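Putative hydrolase (Shewanella frigidimarina, PDB 3LHO) is probably an iron-dependent dioxygenase of the 2-oxoadipate dioxygenase/decarboxylase family, with nickel bound at its metal site in this crystal. Local coordinates at residues I38-A43 against A237-M242; Q91-I96 against L247-V252; V168-L173 against E177-V182. All coordinates share one frame; numbering follows the deposited sequence.

Overall arrangement
All three contacts reach the same mixed sheet. Interaction 1 joins strand 39-47 to strand 235-239 across the intervening strand 165-169, next to the nickel ion. Interaction 2 lies about 6 Å away, centre to centre. It brings the loop after strand 235-239 against strand 93-99, the neighbour of 39-47. R239 ties the two together, since its NH1 bonds to backbone oxygens of the 247-252 loop. Interaction 3 is more peripheral, about 10 Å from interaction 1 between centres, where strand 165-169 leads toward helix 179-188. Along the chain interactions 1 and 2 interleave, and interaction 3 is nested inside both. In interactions 1 and 2 residues distant in sequence meet beside the metal site; interaction 3 is local.

Interaction 1 (I38-A43 against A237-M242); sequences INDHIA and ARRYPM. With NI (nickel (II) ion), chain B.
R239 reaches across to D40 and grips its carboxylate side-on. From CB the arginine chain runs extended to NE. CG comes only loosely near D40 OD1, while R239 CD packs closer to D40 OD1, at 3.4 Å. R239 NE then donates to D40 OD1 at 2.7 Å, and R239 NH2 donates to D40 OD2 at 2.9 Å. Guanidinium and carboxylate are nearly coplanar, 24° apart, so the two bonds fix each group against rotation. The remaining nitrogen, NH1, turns to the backbone oxygens of Y248 and G250. A237 CB also packs against the carboxylate, 4.0 Å from D40 OD2.

D40 OD2 does double duty. Its syn lone pair takes R239 NH2, and its anti lone pair takes H41 ND1 at 2.6 Å in an almost straight bond of 171°. With ND1 held this way, H41 presents NE2 to the nickel at 2.1 Å. D40 OD1 also has a salt bridge to K93, so the buried carboxylate is held by two basic side chains and H41. H165, E235 and three waters complete the nickel shell. A His-carboxylate hydrogen bond thus backs a two-histidine, one-glutamate metal site, of the kind found in metal-dependent dioxygenases of the glyoxalase clan.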
ATOM      1  N   ILE A  38      -9.885   5.653  11.877  1.00 15.94           N
ATOM      2  CA  ILE A  38      -8.656   6.357  11.579  1.00 16.95           C
ATOM      3  C   ILE A  38      -7.586   5.363  11.051  1.00 17.63           C
ATOM      4  O   ILE A  38      -7.263   4.336  11.702  1.00 17.89           O
ATOM      5  CB  ILE A  38      -8.100   7.123  12.830  1.00 16.78           C
ATOM      6  CG1 ILE A  38      -9.140   8.162  13.308  1.00 22.32           C
ATOM      7  CG2 ILE A  38      -6.719   7.746  12.512  1.00 14.88           C
ATOM      8  CD1 ILE A  38      -9.519   9.150  12.276  1.00 28.97           C
ATOM      9  N   ASN A  39      -7.005   5.699   9.903  1.00 14.21           N
ATOM     10  CA  ASN A  39      -5.919   4.896   9.337  1.00 18.00           C
ATOM     11  C   ASN A  39      -4.518   5.375   9.762  1.00 15.86           C
ATOM     12  O   ASN A  39      -4.254   6.576   9.830  1.00 17.53           O
ATOM     13  CB  ASN A  39      -6.050   4.893   7.816  1.00 15.86           C
ATOM     14  CG  ASN A  39      -7.329   4.227   7.341  1.00 19.59           C
ATOM     15  OD1 ASN A  39      -8.149   4.834   6.606  1.00 24.46           O
ATOM     16  ND2 ASN A  39      -7.534   3.000   7.771  1.00 14.53           N
ATOM     17  N   ASP A  40      -3.637   4.445  10.080  1.00 17.38           N
ATOM     18  CA  ASP A  40      -2.227   4.762  10.334  1.00 17.27           C
ATOM     19  C   ASP A  40      -1.516   5.206   9.048  1.00 17.53           C
ATOM     20  O   ASP A  40      -0.749   6.183   9.041  1.00 12.96           O
ATOM     21  CB  ASP A  40      -1.484   3.513  10.862  1.00 20.10           C
ATOM     22  CG  ASP A  40      -0.028   3.801  11.175  1.00 22.77           C
ATOM     23  OD1 ASP A  40       0.210   4.565  12.119  1.00 22.11           O
ATOM     24  OD2 ASP A  40       0.896   3.357  10.446  1.00 18.97           O
ATOM     25  N   HIS A  41      -1.774   4.459   7.971  1.00 14.92           N
ATOM     26  CA  HIS A  41      -1.144   4.719   6.680  1.00 15.22           C
ATOM     27  C   HIS A  41      -1.829   4.037   5.538  1.00 17.61           C
ATOM     28  O   HIS A  41      -2.688   3.149   5.759  1.00 15.82           O
ATOM     29  CB  HIS A  41       0.385   4.378   6.691  1.00 18.01           C
ATOM     30  CG  HIS A  41       0.735   2.918   6.802  1.00 20.35           C
ATOM     31  ND1 HIS A  41       0.940   2.291   8.021  1.00 16.86           N
ATOM     32  CD2 HIS A  41       1.035   1.991   5.845  1.00 18.36           C
ATOM     33  CE1 HIS A  41       1.303   1.039   7.809  1.00 21.73           C
ATOM     34  NE2 HIS A  41       1.386   0.840   6.502  1.00 23.15           N
ATOM     35  N   ILE A  42      -1.500   4.525   4.331  1.00 16.12           N
ATOM     36  CA  ILE A  42      -1.650   3.816   3.065  1.00 16.99           C
ATOM     37  C   ILE A  42      -0.255   3.583   2.452  1.00 20.76           C
ATOM     38  O   ILE A  42       0.764   4.217   2.846  1.00 18.33           O
ATOM     39  CB  ILE A  42      -2.641   4.539   2.056  1.00 16.75           C
ATOM     40  CG1 ILE A  42      -2.102   5.915   1.649  1.00 18.04           C
ATOM     41  CG2 ILE A  42      -4.042   4.685   2.669  1.00 17.28           C
ATOM     42  CD1 ILE A  42      -1.942   6.148   0.233  1.00 21.55           C
ATOM     43  N   ALA A  43      -0.185   2.597   1.562  1.00 19.97           N
ATOM     44  CA  ALA A  43       1.072   2.254   0.882  1.00 18.09           C
ATOM     45  C   ALA A  43       0.824   2.226  -0.610  1.00 15.41           C
ATOM     46  O   ALA A  43      -0.148   1.569  -1.057  1.00 15.81           O
ATOM     47  CB  ALA A  43       1.586   0.878   1.345  1.00 17.61           C
ATOM     48  N   ALA A 237      -1.843  -1.498  12.738  1.00 16.89           N
ATOM     49  CA  ALA A 237      -0.580  -1.077  13.343  1.00 15.03           C
ATOM     50  C   ALA A 237      -0.819  -0.370  14.675  1.00 14.53           C
ATOM     51  O   ALA A 237      -1.691   0.500  14.785  1.00 15.32           O
ATOM     52  CB  ALA A 237       0.197  -0.124  12.377  1.00 14.93           C
ATOM     53  N   ARG A 238      -0.035  -0.755  15.681  1.00 16.35           N
ATOM     54  CA  ARG A 238       0.075  -0.010  16.902  1.00 17.76           C
ATOM     55  C   ARG A 238       1.463   0.617  16.980  1.00 19.11           C
ATOM     56  O   ARG A 238       2.447  -0.088  16.914  1.00 20.61           O
ATOM     57  CB  ARG A 238      -0.147  -0.908  18.116  1.00 18.43           C
ATOM     58  CG  ARG A 238      -0.079  -0.145  19.444  1.00 20.25           C
ATOM     59  CD  ARG A 238      -0.596  -0.942  20.627  1.00 25.45           C
ATOM     60  NE  ARG A 238      -0.277  -0.264  21.894  1.00 26.23           N
ATOM     61  CZ  ARG A 238      -0.413  -0.798  23.108  1.00 26.86           C
ATOM     62  NH1 ARG A 238      -0.859  -2.031  23.278  1.00 23.53           N
ATOM     63  NH2 ARG A 238      -0.104  -0.080  24.171  1.00 23.00           N
ATOM     64  N   ARG A 239       1.520   1.936  17.164  1.00 18.76           N
ATOM     65  CA  ARG A 239       2.781   2.618  17.407  1.00 17.34           C
ATOM     66  C   ARG A 239       2.970   3.029  18.855  1.00 17.75           C
ATOM     67  O   ARG A 239       2.001   3.330  19.561  1.00 18.61           O
ATOM     68  CB  ARG A 239       2.882   3.860  16.531  1.00 21.50           C
ATOM     69  CG  ARG A 239       2.892   3.561  15.056  1.00 19.60           C
ATOM     70  CD  ARG A 239       2.818   4.875  14.251  1.00 22.29           C
ATOM     71  NE  ARG A 239       2.815   4.512  12.851  1.00 21.90           N
ATOM     72  CZ  ARG A 239       3.876   4.060  12.188  1.00 25.76           C
ATOM     73  NH1 ARG A 239       5.087   3.977  12.757  1.00 23.92           N
ATOM     74  NH2 ARG A 239       3.719   3.678  10.948  1.00 30.04           N
ATOM     75  N   TYR A 240       4.239   3.058  19.272  1.00 16.93           N
ATOM     76  CA  TYR A 240       4.618   3.430  20.618  1.00 19.18           C
ATOM     77  C   TYR A 240       5.466   4.686  20.670  1.00 20.89           C
ATOM     78  O   TYR A 240       6.109   5.062  19.668  1.00 20.97           O
ATOM     79  CB  TYR A 240       5.351   2.275  21.279  1.00 17.24           C
ATOM     80  CG  TYR A 240       4.495   1.052  21.504  1.00 18.16           C
ATOM     81  CD1 TYR A 240       4.210   0.170  20.466  1.00 18.02           C
ATOM     82  CD2 TYR A 240       4.004   0.744  22.766  1.00 18.95           C
ATOM     83  CE1 TYR A 240       3.437  -0.955  20.682  1.00 21.21           C
ATOM     84  CE2 TYR A 240       3.247  -0.370  22.983  1.00 15.69           C
ATOM     85  CZ  TYR A 240       2.963  -1.225  21.954  1.00 14.49           C
ATOM     86  OH  TYR A 240       2.205  -2.354  22.187  1.00 19.21           O
ATOM     87  N   PRO A 241       5.435   5.386  21.815  1.00 20.46           N
ATOM     88  CA  PRO A 241       6.249   6.591  21.956  1.00 22.67           C
ATOM     89  C   PRO A 241       7.737   6.309  22.013  1.00 22.73           C
ATOM     90  O   PRO A 241       8.170   5.321  22.608  1.00 24.40           O
ATOM     91  CB  PRO A 241       5.786   7.183  23.292  1.00 24.34           C
ATOM     92  CG  PRO A 241       4.490   6.602  23.560  1.00 19.56           C
ATOM     93  CD  PRO A 241       4.471   5.254  22.917  1.00 20.66           C
HETATM   94  N   MSE A 242       8.514   7.164  21.376  1.00 22.65           N
HETATM   95  CA  MSE A 242       9.976   7.159  21.542  1.00 26.63           C
HETATM   96  C   MSE A 242      10.387   7.836  22.864  1.00 28.55           C
HETATM   97  O   MSE A 242       9.527   8.312  23.631  1.00 27.36           O
HETATM   98  CB  MSE A 242      10.621   7.898  20.364  1.00 26.40           C
HETATM   99  CG  MSE A 242      10.249   7.289  19.028  1.00 26.58           C
HETATM  100 SE   MSE A 242      11.038   8.205  17.523  0.75 28.81          SE
HETATM  101  CE  MSE A 242       9.879   9.735  17.324  1.00 30.10           C
TER
HETATM  102 NI    NI B 267       2.049  -1.036   5.734  1.00 23.76          NI
HETATM  103  O   HOH W   1       3.371  -3.035   5.423  1.00 27.17           O
HETATM  104  O   HOH W   2       3.612  -1.013   7.039  1.00 21.10           O
HETATM  105  O   HOH W   3       3.900  -0.218   4.653  1.00 21.20           O

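Interaction 2 (Q91-I96 against L247-V252); sequences QPKVFI and LYTGFV
F95 CD1 sits over one face of the F251 ring, 3.5 Å above its plane and offset toward the rim. The two rings are oblique, with planes at 41° and centroids 4.7 Å apart, and the side chains slide past each other in opposite directions. K93 adds its aliphatic part, with CD 3.9 Å from F251 CZ. F251 also meets the H41 ring edge-to-face and makes a cation-pi contact with R239. The Y248 ring has the backbone N of G250 over the centre of one face. At the ring's edge its OH donates to V252 O at 2.8 Å, which links the two ends of the Y248-V252 stretch.

This loop follows strand 235-239 and lies against strand 93-99 of the mixed sheet, beside the metal pocket of a glyoxalase-clan protein; the side chain of F251 is about 5 Å from the nickel. Putting an alanine in place of F251 would probably open a gap over F95 and leave R239 without its aromatic partner. K93 bends at its last torsion (chi4 74°), and its NZ forms a salt bridge with D40. At that bend K93 CE comes 4.2 Å from T249 CG2, the two side chains crossing at about a right angle.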
ATOM      1  N   GLN A  91      -5.472  12.199   9.436  1.00 14.80           N
ATOM      2  CA  GLN A  91      -5.170  11.767   8.092  1.00 17.03           C
ATOM      3  C   GLN A  91      -4.071  10.718   8.136  1.00 15.78           C
ATOM      4  O   GLN A  91      -3.200  10.746   8.999  1.00 18.12           O
ATOM      5  CB  GLN A  91      -4.817  12.959   7.186  1.00 13.58           C
ATOM      6  CG  GLN A  91      -5.944  13.999   7.005  1.00 18.92           C
ATOM      7  CD  GLN A  91      -7.174  13.423   6.373  1.00 21.68           C
ATOM      8  OE1 GLN A  91      -7.126  12.401   5.685  1.00 22.52           O
ATOM      9  NE2 GLN A  91      -8.294  14.062   6.609  1.00 24.22           N
ATOM     10  N   PRO A  92      -4.145   9.739   7.233  1.00 15.55           N
ATOM     11  CA  PRO A  92      -3.137   8.717   7.250  1.00 15.79           C
ATOM     12  C   PRO A  92      -1.746   9.225   6.857  1.00 15.15           C
ATOM     13  O   PRO A  92      -1.620  10.143   6.047  1.00 16.49           O
ATOM     14  CB  PRO A  92      -3.666   7.714   6.207  1.00 15.39           C
ATOM     15  CG  PRO A  92      -4.612   8.458   5.369  1.00 22.91           C
ATOM     16  CD  PRO A  92      -5.218   9.469   6.262  1.00 15.61           C
ATOM     17  N   LYS A  93      -0.692   8.608   7.369  1.00 15.94           N
ATOM     18  CA  LYS A  93       0.571   8.737   6.740  1.00 16.55           C
ATOM     19  C   LYS A  93       0.516   8.069   5.376  1.00 14.51           C
ATOM     20  O   LYS A  93      -0.217   7.129   5.173  1.00 16.04           O
ATOM     21  CB  LYS A  93       1.702   8.055   7.563  1.00 14.77           C
ATOM     22  CG  LYS A  93       1.859   8.594   8.967  1.00 18.89           C
ATOM     23  CD  LYS A  93       2.965   7.813   9.668  1.00 23.81           C
ATOM     24  CE  LYS A  93       2.882   7.922  11.151  1.00 37.52           C
ATOM     25  NZ  LYS A  93       1.743   7.088  11.631  1.00 42.07           N
ATOM     26  N   VAL A  94       1.359   8.543   4.472  1.00 16.39           N
ATOM     27  CA  VAL A  94       1.456   8.052   3.122  1.00 15.16           C
ATOM     28  C   VAL A  94       2.871   7.514   2.873  1.00 18.85           C
ATOM     29  O   VAL A  94       3.863   8.221   2.958  1.00 18.15           O
ATOM     30  CB  VAL A  94       1.055   9.145   2.095  1.00 16.80           C
ATOM     31  CG1 VAL A  94       1.329   8.640   0.651  1.00 12.24           C
ATOM     32  CG2 VAL A  94      -0.404   9.552   2.334  1.00 17.36           C
ATOM     33  N   PHE A  95       2.928   6.220   2.633  1.00 17.28           N
ATOM     34  CA  PHE A  95       4.159   5.526   2.391  1.00 19.81           C
ATOM     35  C   PHE A  95       4.220   5.208   0.889  1.00 19.15           C
ATOM     36  O   PHE A  95       3.292   4.552   0.348  1.00 15.46           O
ATOM     37  CB  PHE A  95       4.156   4.240   3.185  1.00 19.37           C
ATOM     38  CG  PHE A  95       5.449   3.497   3.123  1.00 23.84           C
ATOM     39  CD1 PHE A  95       6.528   3.858   3.927  1.00 26.70           C
ATOM     40  CD2 PHE A  95       5.582   2.415   2.229  1.00 34.68           C
ATOM     41  CE1 PHE A  95       7.760   3.151   3.855  1.00 21.50           C
ATOM     42  CE2 PHE A  95       6.767   1.702   2.139  1.00 19.26           C
ATOM     43  CZ  PHE A  95       7.881   2.070   2.966  1.00 22.42           C
ATOM     44  N   ILE A  96       5.279   5.688   0.231  1.00 16.49           N
ATOM     45  CA  ILE A  96       5.441   5.503  -1.227  1.00 17.55           C
ATOM     46  C   ILE A  96       6.805   4.905  -1.485  1.00 18.80           C
ATOM     47  O   ILE A  96       7.847   5.428  -1.062  1.00 18.58           O
ATOM     48  CB  ILE A  96       5.205   6.778  -2.072  1.00 15.96           C
ATOM     49  CG1 ILE A  96       3.934   7.531  -1.687  1.00 16.03           C
ATOM     50  CG2 ILE A  96       5.228   6.410  -3.595  1.00 12.56           C
ATOM     51  CD1 ILE A  96       3.749   8.891  -2.491  1.00 13.20           C
ATOM     52  N   LEU A 247       5.288   9.634  18.784  1.00 22.34           N
ATOM     53  CA  LEU A 247       5.132   8.266  18.286  1.00 21.33           C
ATOM     54  C   LEU A 247       6.237   7.959  17.275  1.00 21.57           C
ATOM     55  O   LEU A 247       6.646   8.826  16.513  1.00 22.15           O
ATOM     56  CB  LEU A 247       3.752   8.061  17.663  1.00 21.51           C
ATOM     57  CG  LEU A 247       2.557   8.112  18.617  1.00 24.39           C
ATOM     58  CD1 LEU A 247       1.276   7.921  17.835  1.00 18.70           C
ATOM     59  CD2 LEU A 247       2.693   7.067  19.698  1.00 18.30           C
ATOM     60  N   TYR A 248       6.761   6.738  17.331  1.00 23.23           N
ATOM     61  CA  TYR A 248       7.679   6.220  16.301  1.00 23.52           C
ATOM     62  C   TYR A 248       6.934   6.241  14.983  1.00 23.28           C
ATOM     63  O   TYR A 248       5.843   5.686  14.897  1.00 23.43           O
ATOM     64  CB  TYR A 248       8.108   4.789  16.638  1.00 22.01           C
ATOM     65  CG  TYR A 248       8.904   4.081  15.563  1.00 22.56           C
ATOM     66  CD1 TYR A 248      10.163   4.554  15.164  1.00 24.55           C
ATOM     67  CD2 TYR A 248       8.422   2.916  14.974  1.00 22.96           C
ATOM     68  CE1 TYR A 248      10.894   3.895  14.181  1.00 25.32           C
ATOM     69  CE2 TYR A 248       9.149   2.239  13.993  1.00 22.58           C
ATOM     70  CZ  TYR A 248      10.385   2.730  13.604  1.00 23.87           C
ATOM     71  OH  TYR A 248      11.073   2.058  12.626  1.00 26.39           O
ATOM     72  N   THR A 249       7.526   6.838  13.951  1.00 25.92           N
ATOM     73  CA  THR A 249       6.837   6.996  12.651  1.00 26.74           C
ATOM     74  C   THR A 249       7.342   6.071  11.544  1.00 27.99           C
ATOM     75  O   THR A 249       6.915   6.192  10.406  1.00 28.68           O
ATOM     76  CB  THR A 249       6.960   8.445  12.158  1.00 26.79           C
ATOM     77  OG1 THR A 249       8.337   8.797  12.116  1.00 26.43           O
ATOM     78  CG2 THR A 249       6.248   9.406  13.121  1.00 30.87           C
ATOM     79  N   GLY A 250       8.244   5.148  11.861  1.00 29.19           N
ATOM     80  CA  GLY A 250       8.839   4.265  10.851  1.00 30.15           C
ATOM     81  C   GLY A 250       7.947   3.097  10.457  1.00 32.06           C
ATOM     82  O   GLY A 250       6.838   2.912  11.002  1.00 28.23           O
ATOM     83  N   PHE A 251       8.422   2.296   9.509  1.00 33.13           N
ATOM     84  CA  PHE A 251       7.553   1.301   8.869  1.00 36.20           C
ATOM     85  C   PHE A 251       8.027  -0.146   8.961  1.00 38.58           C
ATOM     86  O   PHE A 251       7.300  -1.073   8.518  1.00 39.65           O
ATOM     87  CB  PHE A 251       7.250   1.733   7.424  1.00 36.87           C
ATOM     88  CG  PHE A 251       6.313   2.887   7.365  1.00 33.36           C
ATOM     89  CD1 PHE A 251       6.791   4.176   7.463  1.00 26.04           C
ATOM     90  CD2 PHE A 251       4.945   2.680   7.310  1.00 29.90           C
ATOM     91  CE1 PHE A 251       5.943   5.221   7.474  1.00 19.11           C
ATOM     92  CE2 PHE A 251       4.084   3.736   7.312  1.00 28.48           C
ATOM     93  CZ  PHE A 251       4.574   5.007   7.402  1.00 27.32           C
ATOM     94  N   VAL A 252       9.212  -0.338   9.543  1.00 37.69           N
ATOM     95  CA  VAL A 252       9.694  -1.655   9.943  1.00 40.10           C
ATOM     96  C   VAL A 252      10.037  -1.514  11.409  1.00 40.68           C
ATOM     97  O   VAL A 252       9.993  -0.385  11.944  1.00 38.16           O
ATOM     98  CB  VAL A 252      10.964  -2.075   9.159  1.00 38.73           C
TER

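Interaction 3 (V168-L173 against E177-V182); sequences VSINDL and ERIEDV
I170 gives up the most surface in this contact and meets I179 and V182 with different parts of its side chain. Its CD1 lies against I179, reaching CB, CG1 and CD1 of that residue. The side chains of I170 and I179 cross at about a right angle. I170 is modelled in two conformers, so the shortness of the 3.4 Å approach from I170 CD1 to I179 CG1 is doubtful. I170 CG2 stands anti to the backbone N and touches the chain just before the helix, 3.9 Å from E177 O. On I179, CG1 is anti to the backbone N (chi1 -169°), which places that branch beside I170 CD1.

V182 lies one turn further along the helix. Its CG2 serves two partners: I170 CG1 at 4.3 Å and L173 CD1 at 4.0 Å. V182 is thus packed against both ends of the type I turn that runs from I170 to L173. The turn is closed by the backbone bond from L173 N to I170 O.

The helix start has its own polar fastening on a more exposed side. R178 is the N-cap residue, and its carbonyl accepts V182 N. R178 NE bonds to D181 OD2 at 3.2 Å, meeting that oxygen from above the carboxylate plane. Beyond the contact, I179 also touches E209 and S211 of strand 208-212, while N171 bonds to the backbone of R239. This is a strand-to-helix connection: strand 165-169 ends in a tight turn, the chain doubles back, and the first turn of helix 179-188 packs its apolar side on that turn.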
ATOM      1  N   VAL A 168      -5.120   0.233   9.550  1.00 13.83           N
ATOM      2  CA  VAL A 168      -5.849   0.759  10.686  1.00 11.56           C
ATOM      3  C   VAL A 168      -4.947   1.153  11.822  1.00 15.47           C
ATOM      4  O   VAL A 168      -3.998   0.431  12.139  1.00 14.20           O
ATOM      5  CB  VAL A 168      -6.906  -0.260  11.168  1.00 12.93           C
ATOM      6  CG1 VAL A 168      -7.627   0.246  12.413  1.00 14.39           C
ATOM      7  CG2 VAL A 168      -7.915  -0.525  10.004  1.00 18.22           C
ATOM      8  N   SER A 169      -5.215   2.317  12.422  1.00 14.27           N
ATOM      9  CA  SER A 169      -4.485   2.753  13.566  1.00 16.41           C
ATOM     10  C   SER A 169      -5.146   2.138  14.791  1.00 16.21           C
ATOM     11  O   SER A 169      -6.267   2.548  15.178  1.00 16.48           O
ATOM     12  CB  SER A 169      -4.528   4.282  13.707  1.00 19.09           C
ATOM     13  OG  SER A 169      -3.964   4.663  14.950  1.00 13.69           O
ATOM     14  N   ILE A 170      -4.432   1.191  15.401  1.00 15.40           N
ATOM     15  CA  ILE A 170      -4.890   0.550  16.634  0.60 17.33           C
ATOM     16  C   ILE A 170      -4.896   1.604  17.755  1.00 15.29           C
ATOM     17  O   ILE A 170      -5.837   1.652  18.544  1.00 17.16           O
ATOM     18  CB  ILE A 170      -4.016  -0.678  17.017  0.60 16.73           C
ATOM     19  CG1 ILE A 170      -4.194  -1.798  15.968  0.60 20.59           C
ATOM     20  CG2 ILE A 170      -4.389  -1.198  18.413  0.60 16.95           C
ATOM     21  CD1 ILE A 170      -3.184  -2.932  16.106  0.60  9.48           C
ATOM     22  N   ASN A 171      -3.864   2.447  17.791  1.00 14.13           N
ATOM     23  CA  ASN A 171      -3.792   3.572  18.735  1.00 12.86           C
ATOM     24  C   ASN A 171      -5.133   4.286  18.834  1.00 17.51           C
ATOM     25  O   ASN A 171      -5.622   4.552  19.920  1.00 18.42           O
ATOM     26  CB  ASN A 171      -2.721   4.591  18.350  1.00 14.82           C
ATOM     27  CG  ASN A 171      -1.304   3.982  18.270  1.00 18.09           C
ATOM     28  OD1 ASN A 171      -1.047   3.027  17.505  1.00 18.27           O
ATOM     29  ND2 ASN A 171      -0.380   4.558  19.023  1.00 11.11           N
ATOM     30  N   ASP A 172      -5.735   4.574  17.682  1.00 16.54           N
ATOM     31  CA  ASP A 172      -6.957   5.374  17.616  1.00 17.47           C
ATOM     32  C   ASP A 172      -8.273   4.618  17.785  1.00 19.15           C
ATOM     33  O   ASP A 172      -9.318   5.262  17.924  1.00 17.99           O
ATOM     34  CB  ASP A 172      -6.992   6.136  16.321  1.00 15.89           C
ATOM     35  CG  ASP A 172      -5.938   7.281  16.268  1.00 21.18           C
ATOM     36  OD1 ASP A 172      -6.256   8.412  16.687  1.00 26.97           O
ATOM     37  OD2 ASP A 172      -4.832   7.067  15.732  1.00 25.79           O
ATOM     38  N   LEU A 173      -8.250   3.288  17.797  1.00 17.78           N
ATOM     39  CA  LEU A 173      -9.514   2.530  17.973  1.00 18.79           C
ATOM     40  C   LEU A 173      -9.999   2.689  19.426  1.00 18.80           C
ATOM     41  O   LEU A 173      -9.293   2.327  20.359  1.00 19.10           O
ATOM     42  CB  LEU A 173      -9.331   1.047  17.675  1.00 17.62           C
ATOM     43  CG  LEU A 173      -9.090   0.582  16.239  1.00 19.43           C
ATOM     44  CD1 LEU A 173      -8.748  -0.903  16.262  1.00 17.92           C
ATOM     45  CD2 LEU A 173     -10.304   0.870  15.328  1.00 15.26           C
ATOM     46  N   GLU A 177      -7.216  -1.916  23.026  1.00 18.13           N
ATOM     47  CA  GLU A 177      -5.912  -1.441  23.438  1.00 16.26           C
ATOM     48  C   GLU A 177      -4.774  -2.153  22.694  1.00 18.87           C
ATOM     49  O   GLU A 177      -3.817  -1.512  22.233  1.00 18.73           O
ATOM     50  CB  GLU A 177      -5.756  -1.684  24.928  1.00 18.49           C
ATOM     51  CG  GLU A 177      -4.392  -1.293  25.454  1.00 19.90           C
ATOM     52  CD  GLU A 177      -4.312  -1.445  26.964  1.00 22.51           C
ATOM     53  OE1 GLU A 177      -5.355  -1.629  27.609  1.00 32.13           O
ATOM     54  OE2 GLU A 177      -3.200  -1.366  27.494  1.00 28.83           O
ATOM     55  N   ARG A 178      -4.875  -3.479  22.576  1.00 15.52           N
ATOM     56  CA  ARG A 178      -3.755  -4.291  22.131  1.00 20.21           C
ATOM     57  C   ARG A 178      -4.029  -4.897  20.778  1.00 19.81           C
ATOM     58  O   ARG A 178      -5.164  -5.315  20.491  1.00 19.38           O
ATOM     59  CB  ARG A 178      -3.464  -5.419  23.136  1.00 22.02           C
ATOM     60  CG  ARG A 178      -3.154  -4.963  24.587  1.00 28.36           C
ATOM     61  CD  ARG A 178      -2.638  -6.142  25.464  1.00 31.05           C
ATOM     62  NE  ARG A 178      -3.485  -7.331  25.301  1.00 45.57           N
ATOM     63  CZ  ARG A 178      -3.065  -8.607  25.250  1.00 52.28           C
ATOM     64  NH1 ARG A 178      -1.773  -8.939  25.347  1.00 47.54           N
ATOM     65  NH2 ARG A 178      -3.962  -9.579  25.084  1.00 51.34           N
ATOM     66  N   ILE A 179      -2.977  -4.979  19.959  1.00 20.64           N
ATOM     67  CA  ILE A 179      -3.052  -5.646  18.650  1.00 21.62           C
ATOM     68  C   ILE A 179      -3.568  -7.100  18.802  1.00 21.29           C
ATOM     69  O   ILE A 179      -4.397  -7.566  17.996  1.00 19.30           O
ATOM     70  CB  ILE A 179      -1.672  -5.565  17.843  1.00 20.98           C
ATOM     71  CG1 ILE A 179      -1.869  -6.035  16.395  1.00 22.47           C
ATOM     72  CG2 ILE A 179      -0.541  -6.382  18.528  1.00 19.35           C
ATOM     73  CD1 ILE A 179      -0.852  -5.513  15.374  1.00 15.95           C
ATOM     74  N   GLU A 180      -3.116  -7.792  19.852  1.00 22.21           N
ATOM     75  CA  GLU A 180      -3.594  -9.157  20.136  1.00 24.08           C
ATOM     76  C   GLU A 180      -5.111  -9.212  20.274  1.00 23.71           C
ATOM     77  O   GLU A 180      -5.731 -10.165  19.855  1.00 22.51           O
ATOM     78  CB  GLU A 180      -2.941  -9.768  21.381  1.00 25.42           C
ATOM     79  CG  GLU A 180      -1.432  -9.952  21.247  1.00 26.96           C
ATOM     80  CD  GLU A 180      -0.635  -8.686  21.579  1.00 31.83           C
ATOM     81  OE1 GLU A 180      -1.227  -7.596  21.790  1.00 29.47           O
ATOM     82  OE2 GLU A 180       0.601  -8.777  21.619  1.00 34.18           O
ATOM     83  N   ASP A 181      -5.707  -8.180  20.861  1.00 22.10           N
ATOM     84  CA  ASP A 181      -7.146  -8.171  21.052  1.00 21.12           C
ATOM     85  C   ASP A 181      -7.860  -7.883  19.750  1.00 18.81           C
ATOM     86  O   ASP A 181      -8.910  -8.446  19.486  1.00 20.98           O
ATOM     87  CB  ASP A 181      -7.531  -7.158  22.126  1.00 22.88           C
ATOM     88  CG  ASP A 181      -6.984  -7.543  23.490  1.00 25.79           C
ATOM     89  OD1 ASP A 181      -7.091  -8.736  23.842  1.00 35.16           O
ATOM     90  OD2 ASP A 181      -6.421  -6.678  24.179  1.00 34.51           O
ATOM     91  N   VAL A 182      -7.296  -7.020  18.919  1.00 17.56           N
ATOM     92  CA  VAL A 182      -7.884  -6.791  17.571  1.00 15.93           C
ATOM     93  C   VAL A 182      -7.824  -8.083  16.761  1.00 16.97           C
ATOM     94  O   VAL A 182      -8.790  -8.480  16.101  1.00 17.30           O
ATOM     95  CB  VAL A 182      -7.136  -5.677  16.818  1.00 17.67           C
ATOM     96  CG1 VAL A 182      -7.646  -5.539  15.360  1.00 16.35           C
ATOM     97  CG2 VAL A 182      -7.275  -4.351  17.600  1.00 18.88           C
TER